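PDB 4HXY: Plm1, which contains the ketoreductase domain of the first phoslactomycin polyketide synthase module, which binds NADPH and probably reduces a beta-keto group of the growing polyketide chain. Local coordinates for residues T5-E10 with M395-M400; R206-G211 with R237-T242; L306-L311 with R347-Q352. One frame throughout, in Å; residues are numbered along the deposited sequence.

Contact 1 (T5-E10 with M395-M400)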
loop_
_atom_site.group_PDB
_atom_site.type_symbol
_atom_site.label_atom_id
_atom_site.label_comp_id
_atom_site.label_asym_id
_atom_site.label_seq_id
_atom_site.Cartn_x
_atom_site.Cartn_y
_atom_site.Cartn_z
ATOM N N THR A 5 0.669 -13.035 -17.329
ATOM C CA THR A 5 0.423 -12.278 -16.114
ATOM C C THR A 5 1.624 -12.390 -15.214
ATOM O O THR A 5 2.016 -13.497 -14.842
ATOM C CB THR A 5 -0.832 -12.775 -15.373
ATOM O OG1 THR A 5 -1.964 -12.673 -16.253
ATOM C CG2 THR A 5 -1.088 -11.927 -14.114
ATOM N N GLY A 6 2.200 -11.248 -14.845
ATOM C CA GLY A 6 3.337 -11.238 -13.935
ATOM C C GLY A 6 2.894 -11.315 -12.484
ATOM O O GLY A 6 1.958 -10.601 -12.075
ATOM N N TRP A 7 3.567 -12.181 -11.722
ATOM C CA TRP A 7 3.360 -12.338 -10.281
ATOM C C TRP A 7 4.655 -11.986 -9.588
ATOM O O TRP A 7 5.730 -12.496 -9.941
ATOM C CB TRP A 7 2.954 -13.753 -9.913
ATOM C CG TRP A 7 1.555 -14.060 -10.257
ATOM C CD1 TRP A 7 1.045 -14.280 -11.505
ATOM C CD2 TRP A 7 0.463 -14.209 -9.347
ATOM N NE1 TRP A 7 -0.311 -14.555 -11.422
ATOM C CE2 TRP A 7 -0.686 -14.509 -10.111
ATOM C CE3 TRP A 7 0.343 -14.123 -7.970
ATOM C CZ2 TRP A 7 -1.931 -14.732 -9.522
ATOM C CZ3 TRP A 7 -0.901 -14.313 -7.389
ATOM C CH2 TRP A 7 -2.015 -14.617 -8.168
ATOM N N PHE A 8 4.562 -11.078 -8.621
ATOM C CA PHE A 8 5.731 -10.619 -7.902
ATOM C C PHE A 8 5.442 -10.524 -6.415
ATOM O O PHE A 8 4.285 -10.586 -5.983
ATOM C CB PHE A 8 6.205 -9.244 -8.434
ATOM C CG PHE A 8 6.181 -9.135 -9.928
ATOM C CD1 PHE A 8 5.058 -8.673 -10.585
ATOM C CD2 PHE A 8 7.283 -9.506 -10.668
ATOM C CE1 PHE A 8 5.038 -8.563 -11.971
ATOM C CE2 PHE A 8 7.281 -9.414 -12.053
ATOM C CZ PHE A 8 6.150 -8.939 -12.710
ATOM N N SER A 9 6.521 -10.413 -5.641
ATOM C CA SER A 9 6.438 -10.245 -4.199
ATOM C C SER A 9 7.600 -9.396 -3.696
ATOM O O SER A 9 8.681 -9.452 -4.242
ATOM C CB SER A 9 6.504 -11.601 -3.508
ATOM O OG SER A 9 6.228 -11.466 -2.123
ATOM N N GLU A 10 7.359 -8.667 -2.621
ATOM C CA GLU A 10 8.417 -8.104 -1.809
ATOM C C GLU A 10 9.267 -9.219 -1.203
ATOM O O GLU A 10 8.749 -10.272 -0.792
ATOM C CB GLU A 10 7.803 -7.268 -0.681
ATOM C CG GLU A 10 8.809 -6.587 0.201
ATOM C CD GLU A 10 8.200 -6.046 1.486
ATOM O OE1 GLU A 10 8.012 -4.824 1.574
ATOM O OE2 GLU A 10 7.914 -6.846 2.407
ATOM N N MET A 395 -7.129 -12.970 -9.588
ATOM C CA MET A 395 -7.834 -12.716 -8.332
ATOM C C MET A 395 -8.221 -14.017 -7.623
ATOM O O MET A 395 -7.970 -14.171 -6.438
ATOM C CB MET A 395 -9.073 -11.859 -8.568
ATOM C CG MET A 395 -9.824 -11.553 -7.281
ATOM S SD MET A 395 -11.417 -10.776 -7.605
ATOM C CE MET A 395 -12.322 -12.189 -8.254
ATOM N N GLU A 396 -8.821 -14.937 -8.363
ATOM C CA GLU A 396 -9.190 -16.255 -7.826
ATOM C C GLU A 396 -7.966 -16.998 -7.291
ATOM O O GLU A 396 -7.993 -17.553 -6.201
ATOM C CB GLU A 396 -9.879 -17.071 -8.924
ATOM C CG GLU A 396 -10.006 -18.535 -8.657
ATOM C CD GLU A 396 -10.826 -19.250 -9.734
ATOM O OE1 GLU A 396 -10.218 -19.951 -10.601
ATOM O OE2 GLU A 396 -12.074 -19.080 -9.710
ATOM N N GLN A 397 -6.879 -16.964 -8.052
ATOM C CA GLN A 397 -5.633 -17.603 -7.646
ATOM C C GLN A 397 -5.089 -17.014 -6.336
ATOM O O GLN A 397 -4.639 -17.746 -5.462
ATOM C CB GLN A 397 -4.586 -17.475 -8.751
ATOM C CG GLN A 397 -4.856 -18.305 -9.982
ATOM C CD GLN A 397 -3.872 -17.999 -11.096
ATOM O OE1 GLN A 397 -3.995 -16.998 -11.773
ATOM N NE2 GLN A 397 -2.851 -18.844 -11.247
ATOM N N ALA A 398 -5.161 -15.690 -6.197
ATOM C CA ALA A 398 -4.677 -15.038 -4.993
ATOM C C ALA A 398 -5.498 -15.415 -3.765
ATOM O O ALA A 398 -4.964 -15.640 -2.672
ATOM C CB ALA A 398 -4.634 -13.515 -5.176
ATOM N N ILE A 399 -6.817 -15.483 -3.949
ATOM C CA ILE A 399 -7.736 -15.795 -2.869
ATOM C C ILE A 399 -7.603 -17.251 -2.465
ATOM O O ILE A 399 -7.591 -17.555 -1.267
ATOM C CB ILE A 399 -9.214 -15.469 -3.267
ATOM C CG1 ILE A 399 -9.388 -13.977 -3.508
ATOM C CG2 ILE A 399 -10.215 -15.983 -2.185
ATOM C CD1 ILE A 399 -10.690 -13.597 -4.173
ATOM N N MET A 400 -7.505 -18.140 -3.461
ATOM C CA MET A 400 -7.591 -19.580 -3.236
ATOM C C MET A 400 -6.227 -20.218 -2.964
ATOM O O MET A 400 -6.136 -21.432 -2.775
ATOM C CB MET A 400 -8.259 -20.260 -4.433
ATOM C CG MET A 400 -9.751 -19.872 -4.621
ATOM S SD MET A 400 -10.767 -20.290 -3.199
ATOM C CE MET A 400 -10.884 -22.081 -3.312
HETATM O O HOH W 1 -2.381 -15.550 -13.259
#

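Contact 2 (R206-G211 with R237-T242)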
loop_
_atom_site.group_PDB
_atom_site.type_symbol
_atom_site.label_atom_id
_atom_site.label_comp_id
_atom_site.label_asym_id
_atom_site.label_seq_id
_atom_site.Cartn_x
_atom_site.Cartn_y
_atom_site.Cartn_z
ATOM N N ARG A 206 -18.356 -11.659 -11.833
ATOM C CA ARG A 206 -17.641 -12.922 -11.647
ATOM C C ARG A 206 -18.280 -13.763 -10.548
ATOM O O ARG A 206 -18.507 -14.970 -10.724
ATOM C CB ARG A 206 -16.160 -12.665 -11.319
ATOM C CG ARG A 206 -15.317 -13.905 -11.005
ATOM C CD ARG A 206 -15.474 -15.039 -12.023
ATOM N NE ARG A 206 -15.066 -14.665 -13.371
ATOM C CZ ARG A 206 -13.886 -14.942 -13.940
ATOM N NH1 ARG A 206 -13.662 -14.537 -15.182
ATOM N NH2 ARG A 206 -12.937 -15.622 -13.301
ATOM N N VAL A 207 -18.587 -13.117 -9.431
ATOM C CA VAL A 207 -19.253 -13.782 -8.310
ATOM C C VAL A 207 -20.613 -14.307 -8.748
ATOM O O VAL A 207 -20.976 -15.454 -8.459
ATOM C CB VAL A 207 -19.407 -12.818 -7.115
ATOM C CG1 VAL A 207 -20.264 -13.451 -5.999
ATOM C CG2 VAL A 207 -18.061 -12.445 -6.584
ATOM N N ALA A 208 -21.358 -13.469 -9.452
ATOM C CA ALA A 208 -22.708 -13.829 -9.892
ATOM C C ALA A 208 -22.684 -15.043 -10.816
ATOM O O ALA A 208 -23.470 -15.992 -10.653
ATOM C CB ALA A 208 -23.358 -12.646 -10.573
ATOM N N GLU A 209 -21.765 -15.016 -11.772
ATOM C CA GLU A 209 -21.558 -16.126 -12.721
ATOM C C GLU A 209 -21.257 -17.475 -12.051
ATOM O O GLU A 209 -21.617 -18.545 -12.571
ATOM C CB GLU A 209 -20.410 -15.767 -13.678
ATOM C CG GLU A 209 -20.821 -14.799 -14.770
ATOM C CD GLU A 209 -19.634 -14.103 -15.431
ATOM O OE1 GLU A 209 -18.502 -14.642 -15.381
ATOM O OE2 GLU A 209 -19.840 -12.998 -15.987
ATOM N N GLN A 210 -20.589 -17.443 -10.906
ATOM C CA GLN A 210 -20.208 -18.659 -10.215
ATOM C C GLN A 210 -21.406 -19.396 -9.635
ATOM O O GLN A 210 -21.412 -20.620 -9.503
ATOM C CB GLN A 210 -19.222 -18.329 -9.092
ATOM C CG GLN A 210 -18.589 -19.532 -8.483
ATOM C CD GLN A 210 -18.034 -20.481 -9.533
ATOM O OE1 GLN A 210 -17.292 -20.058 -10.432
ATOM N NE2 GLN A 210 -18.380 -21.765 -9.427
ATOM N N GLY A 211 -22.412 -18.639 -9.241
ATOM C CA GLY A 211 -23.642 -19.245 -8.744
ATOM C C GLY A 211 -23.481 -19.863 -7.372
ATOM O O GLY A 211 -24.200 -20.811 -7.026
ATOM N N ARG A 237 -28.503 -10.000 -11.580
ATOM C CA ARG A 237 -29.739 -10.643 -11.113
ATOM C C ARG A 237 -30.185 -11.833 -11.971
ATOM O O ARG A 237 -30.947 -12.688 -11.510
ATOM C CB ARG A 237 -30.858 -9.621 -10.996
ATOM C CG ARG A 237 -30.749 -8.797 -9.730
ATOM C CD ARG A 237 -31.688 -7.625 -9.763
ATOM N NE ARG A 237 -31.526 -6.799 -8.577
ATOM C CZ ARG A 237 -31.807 -5.502 -8.497
ATOM N NH1 ARG A 237 -32.283 -4.834 -9.548
ATOM N NH2 ARG A 237 -31.615 -4.862 -7.354
ATOM N N ALA A 238 -29.685 -11.904 -13.194
ATOM C CA ALA A 238 -29.952 -13.059 -14.066
ATOM C C ALA A 238 -29.407 -14.419 -13.558
ATOM O O ALA A 238 -29.852 -15.466 -14.025
ATOM C CB ALA A 238 -29.418 -12.774 -15.443
ATOM N N PHE A 239 -28.468 -14.402 -12.607
ATOM C CA PHE A 239 -27.677 -15.591 -12.222
ATOM C C PHE A 239 -28.057 -16.335 -10.917
ATOM O O PHE A 239 -27.454 -17.377 -10.596
ATOM C CB PHE A 239 -26.194 -15.199 -12.104
ATOM C CG PHE A 239 -25.507 -14.973 -13.420
ATOM C CD1 PHE A 239 -24.969 -16.038 -14.126
ATOM C CD2 PHE A 239 -25.370 -13.694 -13.938
ATOM C CE1 PHE A 239 -24.320 -15.830 -15.339
ATOM C CE2 PHE A 239 -24.722 -13.479 -15.137
ATOM C CZ PHE A 239 -24.189 -14.552 -15.840
ATOM N N GLY A 240 -28.999 -15.820 -10.145
ATOM C CA GLY A 240 -29.516 -16.590 -9.000
ATOM C C GLY A 240 -29.447 -15.926 -7.636
ATOM O O GLY A 240 -30.376 -16.046 -6.845
ATOM N N ALA A 241 -28.336 -15.255 -7.350
ATOM C CA ALA A 241 -28.202 -14.520 -6.098
ATOM C C ALA A 241 -29.068 -13.271 -6.167
ATOM O O ALA A 241 -29.270 -12.713 -7.231
ATOM C CB ALA A 241 -26.741 -14.123 -5.852
ATOM N N THR A 242 -29.573 -12.818 -5.033
ATOM C CA THR A 242 -30.178 -11.512 -4.993
ATOM C C THR A 242 -29.042 -10.498 -5.043
ATOM O O THR A 242 -27.904 -10.800 -4.698
ATOM C CB THR A 242 -31.067 -11.314 -3.750
ATOM O OG1 THR A 242 -30.278 -11.240 -2.575
ATOM C CG2 THR A 242 -32.080 -12.460 -3.611
HETATM O O HOH W 2 -25.147 -15.746 -8.624
#

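Contact 3 (L306-L311 with R347-Q352)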
loop_
_atom_site.group_PDB
_atom_site.type_symbol
_atom_site.label_atom_id
_atom_site.label_comp_id
_atom_site.label_asym_id
_atom_site.label_seq_id
_atom_site.Cartn_x
_atom_site.Cartn_y
_atom_site.Cartn_z
ATOM N N LEU A 306 -12.320 -0.062 9.202
ATOM C CA LEU A 306 -13.684 -0.182 9.753
ATOM C C LEU A 306 -14.250 -1.561 9.424
ATOM O O LEU A 306 -14.811 -2.235 10.303
ATOM C CB LEU A 306 -14.581 0.915 9.198
ATOM C CG LEU A 306 -16.017 0.992 9.731
ATOM C CD1 LEU A 306 -16.053 1.137 11.249
ATOM C CD2 LEU A 306 -16.740 2.144 9.053
ATOM N N LEU A 307 -14.043 -2.020 8.190
ATOM C CA LEU A 307 -14.507 -3.351 7.791
ATOM C C LEU A 307 -13.862 -4.444 8.632
ATOM O O LEU A 307 -14.516 -5.397 9.028
ATOM C CB LEU A 307 -14.232 -3.625 6.321
ATOM C CG LEU A 307 -15.096 -2.858 5.322
ATOM C CD1 LEU A 307 -14.396 -2.776 3.958
ATOM C CD2 LEU A 307 -16.482 -3.489 5.196
ATOM N N ASP A 308 -12.557 -4.332 8.851
ATOM C CA ASP A 308 -11.819 -5.302 9.638
ATOM C C ASP A 308 -12.394 -5.360 11.055
ATOM O O ASP A 308 -12.594 -6.443 11.617
ATOM C CB ASP A 308 -10.329 -4.925 9.672
ATOM C CG ASP A 308 -9.517 -5.784 10.631
ATOM O OD1 ASP A 308 -9.395 -7.006 10.436
ATOM O OD2 ASP A 308 -8.989 -5.217 11.593
ATOM N N GLU A 309 -12.659 -4.199 11.630
ATOM C CA GLU A 309 -13.186 -4.134 12.988
ATOM C C GLU A 309 -14.596 -4.730 13.123
ATOM O O GLU A 309 -14.882 -5.492 14.081
ATOM C CB GLU A 309 -13.152 -2.701 13.481
ATOM C CG GLU A 309 -13.662 -2.538 14.907
ATOM C CD GLU A 309 -13.940 -1.102 15.252
ATOM O OE1 GLU A 309 -13.340 -0.208 14.613
ATOM O OE2 GLU A 309 -14.798 -0.866 16.145
ATOM N N LEU A 310 -15.466 -4.403 12.183
ATOM C CA LEU A 310 -16.880 -4.778 12.279
ATOM C C LEU A 310 -17.140 -6.215 11.819
ATOM O O LEU A 310 -18.221 -6.772 12.093
ATOM C CB LEU A 310 -17.760 -3.818 11.462
ATOM C CG LEU A 310 -17.772 -2.333 11.859
ATOM C CD1 LEU A 310 -18.670 -1.506 10.913
ATOM C CD2 LEU A 310 -18.170 -2.149 13.311
ATOM N N LEU A 311 -16.184 -6.810 11.117
ATOM C CA LEU A 311 -16.367 -8.140 10.525
ATOM C C LEU A 311 -15.217 -9.076 10.892
ATOM O O LEU A 311 -14.396 -9.417 10.049
ATOM C CB LEU A 311 -16.467 -8.005 9.013
ATOM C CG LEU A 311 -17.730 -7.305 8.532
ATOM C CD1 LEU A 311 -17.654 -6.988 7.064
ATOM C CD2 LEU A 311 -18.955 -8.197 8.842
ATOM N N ARG A 347 -1.662 -8.351 6.350
ATOM C CA ARG A 347 -0.691 -9.056 7.206
ATOM C C ARG A 347 -1.168 -9.087 8.658
ATOM O O ARG A 347 -1.071 -10.115 9.333
ATOM C CB ARG A 347 0.692 -8.405 7.120
ATOM C CG ARG A 347 1.371 -8.598 5.799
ATOM C CD ARG A 347 2.854 -8.230 5.810
ATOM N NE ARG A 347 3.070 -6.786 5.871
ATOM C CZ ARG A 347 3.490 -6.108 6.938
ATOM N NH1 ARG A 347 3.786 -6.726 8.092
ATOM N NH2 ARG A 347 3.635 -4.788 6.837
ATOM N N ARG A 348 -1.674 -7.959 9.121
ATOM C CA ARG A 348 -2.128 -7.812 10.500
ATOM C C ARG A 348 -3.274 -8.771 10.790
ATOM O O ARG A 348 -3.287 -9.464 11.820
ATOM C CB ARG A 348 -2.535 -6.371 10.799
ATOM C CG ARG A 348 -2.753 -6.085 12.264
ATOM C CD ARG A 348 -3.252 -4.680 12.490
ATOM N NE ARG A 348 -4.683 -4.545 12.213
ATOM C CZ ARG A 348 -5.382 -3.429 12.380
ATOM N NH1 ARG A 348 -4.793 -2.315 12.793
ATOM N NH2 ARG A 348 -6.687 -3.428 12.146
ATOM N N ARG A 349 -4.207 -8.857 9.851
ATOM C CA ARG A 349 -5.387 -9.695 10.039
ATOM C C ARG A 349 -4.993 -11.175 10.068
ATOM O O ARG A 349 -5.497 -11.947 10.894
ATOM C CB ARG A 349 -6.423 -9.381 8.928
ATOM C CG ARG A 349 -7.717 -10.136 9.039
ATOM C CD ARG A 349 -8.806 -9.543 8.110
ATOM N NE ARG A 349 -10.025 -10.339 8.159
ATOM C CZ ARG A 349 -11.097 -10.067 8.885
ATOM N NH1 ARG A 349 -11.148 -8.975 9.624
ATOM N NH2 ARG A 349 -12.132 -10.901 8.846
ATOM N N ARG A 350 -4.078 -11.582 9.185
ATOM C CA ARG A 350 -3.567 -12.958 9.208
ATOM C C ARG A 350 -2.838 -13.304 10.512
ATOM O O ARG A 350 -2.968 -14.441 10.996
ATOM C CB ARG A 350 -2.686 -13.250 8.011
ATOM C CG ARG A 350 -3.453 -13.277 6.711
ATOM C CD ARG A 350 -2.660 -13.915 5.576
ATOM N NE ARG A 350 -1.390 -13.247 5.315
ATOM C CZ ARG A 350 -1.216 -12.228 4.464
ATOM N NH1 ARG A 350 -2.232 -11.737 3.750
ATOM N NH2 ARG A 350 -0.010 -11.687 4.312
ATOM N N GLU A 351 -2.146 -12.334 11.093
ATOM C CA GLU A 351 -1.445 -12.508 12.380
ATOM C C GLU A 351 -2.450 -12.778 13.498
ATOM O O GLU A 351 -2.134 -13.453 14.492
ATOM C CB GLU A 351 -0.587 -11.267 12.716
ATOM C CG GLU A 351 0.626 -11.171 11.840
ATOM C CD GLU A 351 1.420 -9.858 11.958
ATOM O OE1 GLU A 351 0.946 -8.847 12.534
ATOM O OE2 GLU A 351 2.552 -9.852 11.428
ATOM N N GLN A 352 -3.658 -12.275 13.303
ATOM C CA GLN A 352 -4.767 -12.453 14.236
ATOM C C GLN A 352 -5.558 -13.734 13.926
ATOM O O GLN A 352 -6.620 -13.962 14.486
ATOM C CB GLN A 352 -5.658 -11.194 14.217
ATOM C CG GLN A 352 -4.932 -9.952 14.690
ATOM C CD GLN A 352 -5.694 -8.637 14.483
ATOM O OE1 GLN A 352 -6.682 -8.572 13.756
ATOM N NE2 GLN A 352 -5.194 -7.564 15.109
HETATM O O HOH W 3 -6.443 -6.781 11.742
HETATM O O HOH W 4 -9.163 -8.538 12.620
#

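Contact 1 (T5-E10 with M395-M400)
W7 and the helix carrying Q397 and A398 illustrate how an aromatic side chain from the first strand of this chain, 6-14, can meet a distant helix, 388-400. The apolar part of the contact is made by the six-membered end of the indole. Its CH2 atom lies 4.1 Å from A398 CB, and the same carbon meets the backbone at the ring edge, with A398 N near the ring plane. Q397 lends its stem as well: Q397 CB sits 3.9 Å from W7 CH2, and the amide plane is turned 70° from the indole.

No direct hydrogen bond joins the two segments; the polar part runs through one water. W7 NE1 donates to it at 2.9 Å, in the plane of the ring, and the water in turn donates to Q397 OE1 at 2.6 Å. With CG anti to its carbonyl carbon (chi1 -70°) and the chain extended beyond, Q397 carries its amide to this water. The other end of that amide is also engaged, Q397 NE2 bonding to P179 O.

A178, P179 and V409 also touch W7, while A398 rests on V359 of strand 357-361. The chemistry implies a mostly apolar contact in which the indole N-H of the buried W7 is satisfied by water, and the Q397 amide is gripped at both ends, which probably fixes its orientation.

Contact 2 (R206-G211 with R237-T242)
The ring of F239 receives E209 over one face: E209 CA stands 3.6 Å above the ring plane, offset toward the rim, and forms a CH-pi contact 4.0 Å from the centroid and 26° off the normal. The E209 side chain then runs beside the phenyl group in the same direction, bringing E209 CG to 3.5 Å from F239 CZ. It is thus the aliphatic stem of the glutamate that packs, and its carboxylate plane is inclined by 50° to the ring. Toward the other end of the ring, F239 CD2 meets A208 CB at 4.1 Å.

The root of the phenylalanine side chain lies against backbone. F239 CB approaches A208 O to 3.2 Å, and the same oxygen lies oblique to the ring. F239 CG is turned anti to the carbonyl carbon (chi1 -74°), which brings the ring across the end of helix 198-210, with E209 CA over its face. Water supplies the polar link: it bonds to A208 O at 2.6 Å, while F239 O is a weak partner and A241 N a weak donor to it. A208 O also receives a weak bond from G211 N within its own segment, so this carbonyl is shared between the helix end and the water.

Glycines end both helical runs: G211 and G240 leave helical geometry with positive phi, and the backbone shape of G240 calls for glycine. Beneath the surface ring, A208 and A241 both touch I216 of strand 215-220. The arrangement belongs to the Rossmann fold of the ketoreductase domain, where the end of helix 198-210 packs beside the loop that leads from helix 229-237 into strand 242-247, at the outer edge of the parallel sheet.

Contact 3 (L306-L311 with R347-Q352)
A salt-bridge network centred on D308 ties together the C-terminal ends of two helices, 290-310 and 333-351, in the Rossmann-type ketoreductase domain. The aspartate is buried and meets two arginines, one at each carboxylate oxygen. D308 OD1 takes a hydrogen bond from R349 NH1 at 2.8 Å, arriving on its anti side and 29° out of the carboxylate plane. D308 OD2 is met by R348 NH2 at 3.0 Å from above that plane, although the oxygen lies close to the plane of the guanidinium.

The two arginines reach this carboxylate by different routes. R349, extended from CG to NE, runs antiparallel to the D308 side chain and reaches past it toward L311, its guanidinium turned 79° from the carboxylate. R348 instead bends near its end and crosses the aspartate at a slant. Two positive charges beside one buried carboxylate would be expected to favour its ionised form. Water reinforces the grip: two molecules bridge the carboxylate to Q352 OE1, one of them also accepting from R348 NE.

R349 is further engaged by R355, to whose carbonyl oxygen R349 NE donates, and by F317, against which it forms a cation-pi contact. A leucine in place of R349 would probably leave D308 OD1 without its charged mate and the carbonyl of L311 without its arginine donors, loosening the tie between the two helix ends. That carbonyl belongs to the first residue to leave helical geometry after helix 290-310. R349 NH2 donates to L311 O at 3.0 Å, in the carbonyl plane with a C=O...donor angle of 159°, while R349 NH1 adds a weak bond to the same oxygen at 3.3 Å.

Overall arrangement
The three contacts demonstrate how chemistry follows position in a fold. Contacts 1 and 3 are buried, whereas contact 2 lies near the surface, its centre about 31 Å from the centre of the chain. No helix or strand is shared: contact 1 joins strand 6-14 to helix 388-400, far apart in sequence, contact 2 joins helix 198-210 to the loop after helix 229-237, and contact 3 joins helices 290-310 and 333-351. Direct charge pairing holds contact 3, while contacts 1 and 2 rely on aromatic packing supplemented by water. R355 links contacts 1 and 3, bonding to I399 O and, through its own carbonyl, to R349 NE.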